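Local structure of poly-beta-1,6-N-acetyl-D-glucosamine export protein (Escherichia coli, 4Y25) at residues 9-15 with 31-37; 241-246 with 277-281; 148-154 with 170-176; 230-236 with 254-260. The protein exports the biofilm polysaccharide poly-beta-1,6-N-acetyl-D-glucosamine across the outer membrane, the part modelled here being its C-terminal beta-barrel domain. All coordinates share one frame; numbering follows the deposited sequence.

Interaction 1: residues 9-15 with 31-37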
# COMPACT_ATOMS: atom_id res chain seq x y z
N GLU A 9 -19.43 -7.39 0.34
CA GLU A 9 -18.28 -7.11 1.18
C GLU A 9 -18.06 -5.62 1.40
O GLU A 9 -18.01 -4.84 0.45
CB GLU A 9 -17.02 -7.75 0.58
CG GLU A 9 -15.73 -7.39 1.29
CD GLU A 9 -14.54 -8.17 0.76
OE1 GLU A 9 -13.46 -7.57 0.59
OE2 GLU A 9 -14.68 -9.38 0.50
N LEU A 10 -17.92 -5.22 2.66
CA LEU A 10 -17.56 -3.85 3.00
C LEU A 10 -16.11 -3.77 3.44
O LEU A 10 -15.69 -4.45 4.37
CB LEU A 10 -18.47 -3.30 4.10
CG LEU A 10 -17.99 -1.98 4.73
CD1 LEU A 10 -17.94 -0.86 3.70
CD2 LEU A 10 -18.85 -1.59 5.92
N ARG A 11 -15.33 -2.94 2.75
CA ARG A 11 -13.96 -2.71 3.15
C ARG A 11 -13.80 -1.26 3.59
O ARG A 11 -14.22 -0.33 2.90
CB ARG A 11 -12.99 -3.05 2.01
CG ARG A 11 -11.88 -2.03 1.78
CD ARG A 11 -10.81 -2.56 0.84
NE ARG A 11 -10.26 -3.84 1.29
CZ ARG A 11 -10.53 -5.02 0.72
NH1 ARG A 11 -11.34 -5.08 -0.33
NH2 ARG A 11 -9.98 -6.12 1.20
N ILE A 12 -13.21 -1.08 4.77
CA ILE A 12 -12.93 0.25 5.29
C ILE A 12 -11.51 0.27 5.85
O ILE A 12 -11.14 -0.59 6.65
CB ILE A 12 -13.95 0.68 6.37
CG1 ILE A 12 -13.47 1.94 7.10
CG2 ILE A 12 -14.20 -0.45 7.36
CD1 ILE A 12 -13.52 3.18 6.25
N ALA A 13 -10.71 1.22 5.39
CA ALA A 13 -9.32 1.30 5.79
C ALA A 13 -8.92 2.75 6.02
O ALA A 13 -9.39 3.65 5.32
CB ALA A 13 -8.42 0.66 4.75
N GLY A 14 -8.05 2.98 6.99
CA GLY A 14 -7.68 4.33 7.34
C GLY A 14 -6.27 4.50 7.84
O GLY A 14 -5.66 3.57 8.38
N SER A 15 -5.74 5.70 7.65
CA SER A 15 -4.38 6.03 8.06
C SER A 15 -4.37 7.41 8.71
O SER A 15 -4.96 8.36 8.19
CB SER A 15 -3.43 5.98 6.87
OG SER A 15 -2.17 6.53 7.19
N ASP A 31 -6.18 9.84 6.43
CA ASP A 31 -6.59 9.14 5.21
C ASP A 31 -7.67 8.12 5.54
O ASP A 31 -7.49 7.28 6.41
CB ASP A 31 -5.39 8.44 4.56
CG ASP A 31 -4.61 9.35 3.64
OD1 ASP A 31 -4.85 10.58 3.68
OD2 ASP A 31 -3.76 8.85 2.88
N LEU A 32 -8.80 8.21 4.85
CA LEU A 32 -9.88 7.25 5.05
C LEU A 32 -10.52 6.85 3.73
O LEU A 32 -10.94 7.71 2.95
CB LEU A 32 -10.94 7.82 5.98
CG LEU A 32 -12.06 6.82 6.30
CD1 LEU A 32 -11.74 6.03 7.56
CD2 LEU A 32 -13.39 7.53 6.42
N THR A 33 -10.59 5.55 3.49
CA THR A 33 -11.26 5.03 2.30
C THR A 33 -12.24 3.92 2.68
O THR A 33 -11.90 3.00 3.42
CB THR A 33 -10.25 4.51 1.25
OG1 THR A 33 -10.96 3.88 0.18
CG2 THR A 33 -9.28 3.51 1.86
N THR A 34 -13.46 4.03 2.18
CA THR A 34 -14.48 3.01 2.40
C THR A 34 -15.02 2.52 1.07
O THR A 34 -15.37 3.32 0.20
CB THR A 34 -15.63 3.53 3.28
OG1 THR A 34 -16.73 2.62 3.21
CG2 THR A 34 -16.07 4.91 2.83
N ILE A 35 -15.09 1.20 0.90
CA ILE A 35 -15.53 0.59 -0.35
C ILE A 35 -16.47 -0.58 -0.09
O ILE A 35 -16.19 -1.43 0.76
CB ILE A 35 -14.33 0.10 -1.19
CG1 ILE A 35 -13.41 1.26 -1.56
CG2 ILE A 35 -14.82 -0.59 -2.46
CD1 ILE A 35 -12.19 0.85 -2.35
N VAL A 36 -17.58 -0.63 -0.82
CA VAL A 36 -18.50 -1.75 -0.70
C VAL A 36 -18.62 -2.55 -2.00
O VAL A 36 -18.87 -1.99 -3.07
CB VAL A 36 -19.91 -1.28 -0.26
CG1 VAL A 36 -20.35 -0.08 -1.09
CG2 VAL A 36 -20.91 -2.42 -0.36
N TYR A 37 -18.41 -3.85 -1.90
CA TYR A 37 -18.57 -4.75 -3.04
C TYR A 37 -19.96 -5.37 -3.05
O TYR A 37 -20.50 -5.72 -2.00
CB TYR A 37 -17.51 -5.85 -3.02
CG TYR A 37 -16.11 -5.36 -3.31
CD1 TYR A 37 -15.33 -4.80 -2.31
CD2 TYR A 37 -15.56 -5.49 -4.58
CE1 TYR A 37 -14.05 -4.36 -2.56
CE2 TYR A 37 -14.27 -5.05 -4.84
CZ TYR A 37 -13.52 -4.49 -3.83
OH TYR A 37 -12.24 -4.05 -4.08
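Arg11 reaches diagonally across to Tyr37, two residues along the facing strand, and its NH1 lies 3.6 Å from Tyr37 CE1. The ring carbon sits at the edge of the guanidinium, near its plane, and the two planes are almost perpendicular (89°), so this is no stack. A bend at chi3 (-54°) turns the arginine tip back toward Glu9, where NH1 and OE1 form a long salt bridge of 3.4 Å. The other carboxylate oxygen of Glu9, OE2, pairs with Arg296 on strand 283-297, leaving the glutamate between two arginines; their charges would be expected to favour its ionised form. Tyr37 in turn rests against the ring of Phe48 on strand 45-55.

On the face that carries Leu10, Ile12, Leu32, Thr34 and Val36, methyl groups do the touching. Ile12 CD1 meets Leu32 CD1 at 3.6 Å and also touches Thr34 CB at 3.7 Å. CG1 anti to the backbone N (chi1 168°) swings this methyl over the neighbouring strand. Leu10 CD1 does likewise, ending 3.7 Å from Thr34 OG1.

Between the two faces runs an unbroken ladder of eight backbone hydrogen bonds, paired at Glu9–Tyr37, Arg11–Ile35, Ala13–Thr33 and Ser15–Asp31. Arg11 N donates to Ile35 O at 2.6 Å. Further bonds tie Leu10, Ile12 and Gly14 to strand 283-297, and Leu32 and Thr34 to strand 45-55. Strands 8-20 and 30-37 thus form an antiparallel beta hairpin whose first strand makes the closing seam of the outer-membrane barrel with the last, 283-297.

Interaction 2: residues 241-246 with 277-281; sequences SWQKHY and RPYDG
Tyr246 lays its ring flat against the backbone of Asp280: Asp280 CA sits 3.7 Å from the ring centroid and only 9° off the ring normal, a CH-pi contact made squarely over the face. Asp280 C also lies over that face, and its O is 3.3 Å from Tyr246 CE1. Both residues are on the exposed side of the contact, in the turns that follow their strands, and the turn of 241-246 is held by a bond from Tyr246 N to Gln243 O.

Further in, the contact is buried and more polar. Gln243 is buried, and its extended chain, with CG anti to the backbone N (chi1 -176°), delivers the amide to the turn at Asp280. Its OE1 accepts Asp280 N at 3.0 Å, the donor tilted a modest 16° from the carbonyl plane, and this is the sound bond of the pair. At the other end of the amide, NE2 is modelled 2.4 Å from Asp280 OD1, too short to be trusted, so that half of the grip is doubtful. A weak bond from Tyr204 OH reaches the same OE1.

Ser241 is also buried; its CB packs 3.9 Å from Pro278 CG. Its OG is near Arg277 NH2, but the angle there is poor; both groups instead turn to Asp211, which bonds Ser241 OG and forms a salt bridge with the arginine.

In the sheet, strands 228-243 and 266-278 are separated by strand 247-262, whose Val251 and Asp249 touch these side chains, while Thr209 on strand 208-225 packs against Ser241, Gln243 and Arg277.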
# COMPACT_ATOMS: atom_id res chain seq x y z
N SER A 241 19.91 4.30 3.93
CA SER A 241 19.32 5.04 2.82
C SER A 241 20.34 5.97 2.17
O SER A 241 20.95 6.80 2.84
CB SER A 241 18.12 5.85 3.28
OG SER A 241 17.61 6.65 2.23
N TRP A 242 20.50 5.83 0.86
CA TRP A 242 21.40 6.71 0.13
C TRP A 242 20.63 7.70 -0.74
O TRP A 242 19.65 7.34 -1.40
CB TRP A 242 22.37 5.91 -0.74
CG TRP A 242 23.26 6.76 -1.60
CD1 TRP A 242 24.45 7.32 -1.24
CD2 TRP A 242 23.01 7.16 -2.95
NE1 TRP A 242 24.97 8.03 -2.29
CE2 TRP A 242 24.11 7.96 -3.35
CE3 TRP A 242 21.98 6.92 -3.86
CZ2 TRP A 242 24.20 8.51 -4.63
CZ3 TRP A 242 22.07 7.48 -5.13
CH2 TRP A 242 23.17 8.26 -5.50
N GLN A 243 21.08 8.95 -0.74
CA GLN A 243 20.51 9.99 -1.58
C GLN A 243 21.64 10.85 -2.15
O GLN A 243 22.46 11.38 -1.41
CB GLN A 243 19.52 10.85 -0.79
CG GLN A 243 18.81 11.91 -1.61
CD GLN A 243 17.93 12.81 -0.77
OE1 GLN A 243 17.77 12.59 0.43
NE2 GLN A 243 17.35 13.83 -1.39
N LYS A 244 21.67 10.97 -3.47
CA LYS A 244 22.72 11.71 -4.16
C LYS A 244 22.68 13.18 -3.74
O LYS A 244 21.60 13.73 -3.53
CB LYS A 244 22.56 11.55 -5.68
CG LYS A 244 23.31 12.52 -6.57
CD LYS A 244 23.36 11.94 -7.99
CE LYS A 244 23.38 13.01 -9.08
NZ LYS A 244 23.64 14.36 -8.55
N HIS A 245 23.86 13.77 -3.58
CA HIS A 245 24.07 15.11 -3.01
C HIS A 245 23.84 15.14 -1.50
O HIS A 245 23.85 16.21 -0.90
CB HIS A 245 23.17 16.16 -3.68
CG HIS A 245 23.53 16.45 -5.10
ND1 HIS A 245 24.79 16.25 -5.61
CD2 HIS A 245 22.78 16.93 -6.12
CE1 HIS A 245 24.81 16.60 -6.88
NE2 HIS A 245 23.61 17.02 -7.22
N TYR A 246 23.65 13.98 -0.89
CA TYR A 246 23.40 13.93 0.55
C TYR A 246 24.03 12.72 1.23
O TYR A 246 24.09 12.65 2.46
CB TYR A 246 21.90 13.95 0.82
CG TYR A 246 21.25 15.27 0.48
CD1 TYR A 246 21.31 16.34 1.36
CD2 TYR A 246 20.58 15.45 -0.73
CE1 TYR A 246 20.72 17.55 1.05
CE2 TYR A 246 19.99 16.65 -1.04
CZ TYR A 246 20.06 17.70 -0.15
OH TYR A 246 19.47 18.91 -0.46
N ARG A 277 14.10 7.87 8.76
CA ARG A 277 15.03 7.82 7.65
C ARG A 277 15.45 9.23 7.26
O ARG A 277 14.77 10.20 7.62
CB ARG A 277 14.41 7.07 6.46
CG ARG A 277 13.25 7.80 5.80
CD ARG A 277 12.72 7.01 4.60
NE ARG A 277 13.77 6.66 3.65
CZ ARG A 277 14.12 7.40 2.60
NH1 ARG A 277 13.50 8.55 2.37
NH2 ARG A 277 15.08 7.00 1.79
N PRO A 278 16.57 9.37 6.54
CA PRO A 278 17.00 10.71 6.12
C PRO A 278 16.24 11.25 4.92
O PRO A 278 15.99 10.53 3.95
CB PRO A 278 18.48 10.49 5.76
CG PRO A 278 18.56 9.06 5.38
CD PRO A 278 17.60 8.35 6.28
N TYR A 279 15.85 12.52 4.99
CA TYR A 279 15.29 13.24 3.86
C TYR A 279 16.11 14.51 3.61
O TYR A 279 16.06 15.44 4.41
CB TYR A 279 13.83 13.62 4.09
CG TYR A 279 12.90 12.49 4.48
CD1 TYR A 279 12.26 11.72 3.51
CD2 TYR A 279 12.64 12.21 5.81
CE1 TYR A 279 11.40 10.70 3.86
CE2 TYR A 279 11.78 11.19 6.18
CZ TYR A 279 11.16 10.44 5.20
OH TYR A 279 10.31 9.42 5.56
N ASP A 280 16.84 14.54 2.50
CA ASP A 280 17.70 15.68 2.16
C ASP A 280 18.65 16.05 3.29
O ASP A 280 18.78 17.22 3.64
CB ASP A 280 16.86 16.90 1.78
CG ASP A 280 16.22 16.78 0.42
OD1 ASP A 280 16.67 15.93 -0.38
OD2 ASP A 280 15.26 17.53 0.14
N GLY A 281 19.32 15.05 3.86
CA GLY A 281 20.29 15.31 4.91
C GLY A 281 20.13 14.42 6.12
O GLY A 281 20.46 13.24 6.08

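Interaction 3: residues 148-154 with 170-176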
# COMPACT_ATOMS: atom_id res chain seq x y z
N ARG A 148 8.36 -21.97 1.39
CA ARG A 148 8.82 -21.13 2.49
C ARG A 148 9.70 -20.04 1.94
O ARG A 148 10.66 -19.62 2.59
CB ARG A 148 9.57 -21.96 3.52
CG ARG A 148 8.71 -23.04 4.15
CD ARG A 148 7.66 -22.42 5.06
NE ARG A 148 6.86 -23.43 5.75
CZ ARG A 148 5.70 -23.90 5.31
NH1 ARG A 148 5.18 -23.43 4.18
NH2 ARG A 148 5.05 -24.82 6.01
N ARG A 149 9.38 -19.58 0.73
CA ARG A 149 10.29 -18.68 0.02
C ARG A 149 9.80 -17.96 -1.20
O ARG A 149 9.42 -18.56 -2.21
CB ARG A 149 11.52 -19.40 -0.41
CG ARG A 149 12.56 -18.38 -0.58
CD ARG A 149 13.83 -18.96 -0.41
NE ARG A 149 14.75 -17.89 -0.13
CZ ARG A 149 15.88 -18.14 0.48
NH1 ARG A 149 16.12 -19.41 0.78
NH2 ARG A 149 16.73 -17.17 0.76
N LYS A 150 9.90 -16.64 -1.14
CA LYS A 150 9.09 -15.80 -1.99
C LYS A 150 9.79 -14.46 -2.34
O LYS A 150 10.29 -13.77 -1.47
CB LYS A 150 7.74 -15.62 -1.28
CG LYS A 150 7.05 -16.97 -0.97
CD LYS A 150 5.98 -16.98 0.08
CE LYS A 150 4.73 -17.67 -0.41
NZ LYS A 150 5.03 -19.12 -0.63
N TYR A 151 9.87 -14.15 -3.64
CA TYR A 151 10.58 -12.94 -4.09
C TYR A 151 9.69 -12.09 -5.00
O TYR A 151 8.93 -12.63 -5.81
CB TYR A 151 11.88 -13.29 -4.83
CG TYR A 151 12.87 -14.02 -3.95
CD1 TYR A 151 13.68 -13.33 -3.06
CD2 TYR A 151 12.98 -15.40 -4.01
CE1 TYR A 151 14.58 -14.00 -2.25
CE2 TYR A 151 13.87 -16.08 -3.20
CZ TYR A 151 14.67 -15.37 -2.32
OH TYR A 151 15.55 -16.05 -1.53
N GLY A 152 9.78 -10.78 -4.85
CA GLY A 152 8.90 -9.88 -5.57
C GLY A 152 9.59 -8.71 -6.23
O GLY A 152 10.16 -7.85 -5.56
N VAL A 153 9.54 -8.68 -7.56
CA VAL A 153 10.10 -7.56 -8.31
C VAL A 153 8.98 -6.63 -8.75
O VAL A 153 7.95 -7.08 -9.25
CB VAL A 153 10.88 -8.04 -9.54
CG1 VAL A 153 11.82 -6.94 -10.01
CG2 VAL A 153 11.65 -9.31 -9.22
N SER A 154 9.18 -5.34 -8.56
CA SER A 154 8.17 -4.35 -8.90
C SER A 154 8.80 -3.05 -9.36
O SER A 154 9.90 -2.70 -8.93
CB SER A 154 7.25 -4.09 -7.70
OG SER A 154 6.38 -3.00 -7.96
N SER A 170 11.20 -1.52 -6.94
CA SER A 170 11.32 -2.19 -5.65
C SER A 170 11.59 -3.67 -5.82
O SER A 170 11.19 -4.28 -6.82
CB SER A 170 10.05 -1.98 -4.82
OG SER A 170 8.93 -2.57 -5.45
N LEU A 171 12.29 -4.25 -4.86
CA LEU A 171 12.57 -5.68 -4.87
C LEU A 171 12.45 -6.24 -3.45
O LEU A 171 13.24 -5.90 -2.58
CB LEU A 171 13.95 -5.97 -5.44
CG LEU A 171 14.42 -7.43 -5.35
CD1 LEU A 171 13.42 -8.36 -6.03
CD2 LEU A 171 15.80 -7.58 -5.97
N GLU A 172 11.45 -7.08 -3.24
CA GLU A 172 11.19 -7.63 -1.92
C GLU A 172 11.45 -9.13 -1.87
O GLU A 172 11.49 -9.81 -2.90
CB GLU A 172 9.75 -7.34 -1.49
CG GLU A 172 9.47 -5.87 -1.24
CD GLU A 172 8.15 -5.64 -0.52
OE1 GLU A 172 7.65 -6.59 0.12
OE2 GLU A 172 7.62 -4.52 -0.60
N GLY A 173 11.64 -9.64 -0.65
CA GLY A 173 11.78 -11.06 -0.42
C GLY A 173 11.01 -11.46 0.82
O GLY A 173 10.77 -10.64 1.71
N GLN A 174 10.59 -12.72 0.88
CA GLN A 174 9.89 -13.23 2.04
C GLN A 174 10.37 -14.64 2.35
O GLN A 174 9.95 -15.61 1.71
CB GLN A 174 8.37 -13.21 1.82
CG GLN A 174 7.56 -13.66 3.03
CD GLN A 174 6.09 -13.29 2.92
OE1 GLN A 174 5.65 -12.74 1.91
NE2 GLN A 174 5.33 -13.58 3.97
N GLU A 175 11.26 -14.75 3.33
CA GLU A 175 11.80 -16.05 3.72
C GLU A 175 11.30 -16.46 5.10
O GLU A 175 11.45 -15.73 6.07
CB GLU A 175 13.32 -16.01 3.70
CG GLU A 175 13.98 -17.30 4.15
CD GLU A 175 15.47 -17.29 3.93
OE1 GLU A 175 15.95 -16.35 3.26
OE2 GLU A 175 16.16 -18.20 4.43
N ARG A 176 10.70 -17.65 5.16
CA ARG A 176 10.15 -18.18 6.40
C ARG A 176 11.26 -18.80 7.25
O ARG A 176 11.86 -19.80 6.87
CB ARG A 176 9.06 -19.21 6.10
CG ARG A 176 8.41 -19.85 7.32
CD ARG A 176 7.56 -18.87 8.10
NE ARG A 176 6.56 -18.20 7.27
CZ ARG A 176 5.30 -18.62 7.12
NH1 ARG A 176 4.89 -19.72 7.72
NH2 ARG A 176 4.47 -17.93 6.35
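Arg148 enters this antiparallel hairpin of the outer-membrane barrel, strand 149-160 against strand 165-179, with its CD pressed 3.5 Å from Arg176 CG. The aliphatic parts of the two arginines cross, while NE of Arg148 and NH1 of Arg176 remain 4.6 Å apart; Arg176 has a counter-charge in Asp186, which also takes a hydrogen bond from Gln174 NE2. Arg148 O closes this end by accepting Arg176 N.

Next, Arg149 and Glu175 run side by side off one face of the sheet. Glu175 OE1 lies 2.7 Å from Arg149 NH2, yet over the guanidinium face: the salt bridge rests on charge alone, with no N-H aimed at the oxygen. Lys150 projects from the opposite face, making a cation-pi contact with Tyr144 on the adjoining strand 134-144. Its backbone N bonds only weakly to Gln174 O, whereas Lys150 O accepts Gln174 N at 2.6 Å.

Tyr151 turns its ring toward Gly173, CD1 to CA 4.0 Å. A pair of backbone bonds joins Gly152 and Glu172, and Gly152 O is also brushed by Leu171 CD1 at 3.3 Å. That methyl reaches on to Val153 CG2, 3.8 Å away, across the surface. At Ser154 the backbones pair with Ser170 in both directions, and Ser170 OG, set between its own backbone N and carbonyl carbon (chi1 63°) and so leaning toward the facing strand, lies 3.2 Å from Ser154 CB.

Interaction 4: residues 230-236 with 254-260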
# COMPACT_ATOMS: atom_id res chain seq x y z
N TRP A 230 -7.08 -14.59 16.87
CA TRP A 230 -6.56 -13.30 17.32
C TRP A 230 -5.04 -13.35 17.41
O TRP A 230 -4.49 -14.12 18.20
CB TRP A 230 -7.15 -12.94 18.68
CG TRP A 230 -6.69 -11.61 19.21
CD1 TRP A 230 -6.23 -10.55 18.49
CD2 TRP A 230 -6.64 -11.22 20.59
NE1 TRP A 230 -5.90 -9.52 19.33
CE2 TRP A 230 -6.14 -9.90 20.62
CE3 TRP A 230 -6.97 -11.85 21.79
CZ2 TRP A 230 -5.96 -9.20 21.81
CZ3 TRP A 230 -6.80 -11.15 22.97
CH2 TRP A 230 -6.30 -9.84 22.98
N GLU A 231 -4.36 -12.54 16.61
CA GLU A 231 -2.90 -12.55 16.61
C GLU A 231 -2.29 -11.16 16.78
O GLU A 231 -2.93 -10.15 16.50
CB GLU A 231 -2.37 -13.17 15.31
CG GLU A 231 -2.67 -12.36 14.06
CD GLU A 231 -1.85 -12.80 12.86
OE1 GLU A 231 -0.95 -13.64 13.03
OE2 GLU A 231 -2.12 -12.31 11.74
N GLN A 232 -1.05 -11.11 17.25
CA GLN A 232 -0.31 -9.85 17.31
C GLN A 232 0.87 -9.88 16.35
O GLN A 232 1.52 -10.92 16.17
CB GLN A 232 0.18 -9.56 18.73
CG GLN A 232 1.17 -10.57 19.27
CD GLN A 232 1.67 -10.21 20.65
OE1 GLN A 232 1.29 -9.17 21.20
NE2 GLN A 232 2.52 -11.06 21.21
N ILE A 233 1.15 -8.74 15.75
CA ILE A 233 2.21 -8.65 14.76
C ILE A 233 3.31 -7.70 15.21
O ILE A 233 3.06 -6.52 15.46
CB ILE A 233 1.66 -8.16 13.41
CG1 ILE A 233 0.45 -9.00 13.00
CG2 ILE A 233 2.75 -8.19 12.35
CD1 ILE A 233 -0.47 -8.31 12.00
N PHE A 234 4.52 -8.22 15.33
CA PHE A 234 5.68 -7.38 15.61
C PHE A 234 6.64 -7.41 14.43
O PHE A 234 6.99 -8.48 13.94
CB PHE A 234 6.39 -7.82 16.89
CG PHE A 234 7.67 -7.07 17.14
CD1 PHE A 234 7.64 -5.71 17.39
CD2 PHE A 234 8.89 -7.72 17.13
CE1 PHE A 234 8.81 -5.01 17.63
CE2 PHE A 234 10.06 -7.03 17.36
CZ PHE A 234 10.02 -5.67 17.61
N SER A 235 7.06 -6.23 13.99
CA SER A 235 8.00 -6.13 12.88
C SER A 235 9.06 -5.08 13.17
O SER A 235 8.78 -4.06 13.79
CB SER A 235 7.27 -5.79 11.57
OG SER A 235 6.64 -4.52 11.66
N ALA A 236 10.29 -5.35 12.72
CA ALA A 236 11.41 -4.45 12.96
C ALA A 236 12.41 -4.49 11.81
O ALA A 236 12.65 -5.55 11.22
CB ALA A 236 12.09 -4.79 14.27
N LEU A 254 9.88 0.26 13.04
CA LEU A 254 9.22 -0.62 13.99
C LEU A 254 7.72 -0.61 13.77
O LEU A 254 7.15 0.42 13.42
CB LEU A 254 9.53 -0.21 15.43
CG LEU A 254 10.97 -0.37 15.93
CD1 LEU A 254 11.18 0.45 17.20
CD2 LEU A 254 11.28 -1.84 16.18
N GLY A 255 7.10 -1.76 13.97
CA GLY A 255 5.66 -1.86 13.86
C GLY A 255 5.10 -2.81 14.89
O GLY A 255 5.71 -3.83 15.20
N TYR A 256 3.94 -2.45 15.44
CA TYR A 256 3.19 -3.37 16.29
C TYR A 256 1.72 -3.31 15.95
O TYR A 256 1.14 -2.23 15.84
CB TYR A 256 3.39 -3.05 17.77
CG TYR A 256 2.58 -3.97 18.65
CD1 TYR A 256 3.04 -5.24 18.98
CD2 TYR A 256 1.33 -3.59 19.13
CE1 TYR A 256 2.30 -6.09 19.77
CE2 TYR A 256 0.58 -4.43 19.93
CZ TYR A 256 1.07 -5.68 20.24
OH TYR A 256 0.32 -6.53 21.03
N GLY A 257 1.11 -4.48 15.79
CA GLY A 257 -0.29 -4.55 15.40
C GLY A 257 -0.97 -5.82 15.85
O GLY A 257 -0.32 -6.74 16.34
N GLN A 258 -2.29 -5.85 15.70
CA GLN A 258 -3.07 -7.04 16.03
C GLN A 258 -4.14 -7.32 14.99
O GLN A 258 -4.64 -6.41 14.34
CB GLN A 258 -3.71 -6.90 17.40
CG GLN A 258 -2.73 -7.04 18.55
CD GLN A 258 -3.36 -6.73 19.89
OE1 GLN A 258 -4.57 -6.87 20.08
NE2 GLN A 258 -2.53 -6.29 20.83
N ARG A 259 -4.47 -8.60 14.83
CA ARG A 259 -5.47 -9.04 13.87
C ARG A 259 -6.59 -9.83 14.55
O ARG A 259 -6.33 -10.63 15.45
CB ARG A 259 -4.83 -9.89 12.78
CG ARG A 259 -4.17 -9.10 11.66
CD ARG A 259 -5.19 -8.70 10.62
NE ARG A 259 -4.70 -7.64 9.75
CZ ARG A 259 -5.45 -7.00 8.86
NH1 ARG A 259 -6.73 -7.31 8.72
NH2 ARG A 259 -4.91 -6.05 8.11
N ILE A 260 -7.82 -9.60 14.11
CA ILE A 260 -8.97 -10.38 14.55
C ILE A 260 -9.69 -10.95 13.34
O ILE A 260 -10.02 -10.23 12.40
CB ILE A 260 -9.95 -9.54 15.38
CG1 ILE A 260 -9.48 -9.44 16.83
CG2 ILE A 260 -11.34 -10.15 15.36
CD1 ILE A 260 -9.70 -10.70 17.63
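Trp230 and Tyr256 both present ring edges to the glutamines of the facing strands. Gln258 OE1 and Arg259 O lie near the plane of the Trp230 indole, at its edge; NE1 donates to Gln258 OE1 at 3.1 Å, although the donor stands 43° out of the amide's carbonyl plane and so is not on a lone pair. Ile260 CD1 approaches the indole obliquely, 3.5 Å from CG. Gln232 OE1 is at the edge of the Tyr256 ring, where it accepts the tyrosine OH at 2.8 Å, this time in the carbonyl plane, with amide and ring turned 79° apart. The same OH takes a bond from Gln258 NE2, 2.9 Å away. A polar chain thus runs Trp230–Gln258–Tyr256–Gln232 over one face of an antiparallel hairpin, strands 228-243 and 247-262 of the membrane barrel; this face is turned outward, consistent with a lipid-facing aromatic surface. Farther along it, Leu254 CD2 packs on Ala236 CB at 3.6 Å.

The inward face carries Glu231, Ile233, Ser235 and Arg259. Arg259 folds at chi2 (-84°), and its aliphatic part does the touching, CB against Glu231 CG at 3.5 Å and CG near Ile233 CD1. Its charged end does not meet the Glu231 carboxylate, Glu231 OE2 and Arg259 NE being 5.7 Å apart; the guanidinium goes to Asp292 and Asp267. Ser235 OG lies 3.6 Å from Gly255 CA, and Ile233 N donates to Gly257 O.

How the interactions relate
All four contacts belong to one closed antiparallel barrel of 16 strands that makes up the export domain. Interactions 1, 3 and 4 each join two strands consecutive in sequence, and they follow one another in the order 1, 3, 4. Interaction 2 crosses interaction 4 along the chain: both use strand 228-243, though their centres are about 29 Å apart. Strand 247-262 lies between strands 228-243 and 266-278, so interaction 2 joins next-but-one strands at their turns. Interactions 1 and 3 lie on opposite sides of the chain's centre; interaction 4 is about 20 Å from each, centre to centre. None touches another. Hairpin pairing makes the barrel wall, which probably encloses the path of the exported polysaccharide.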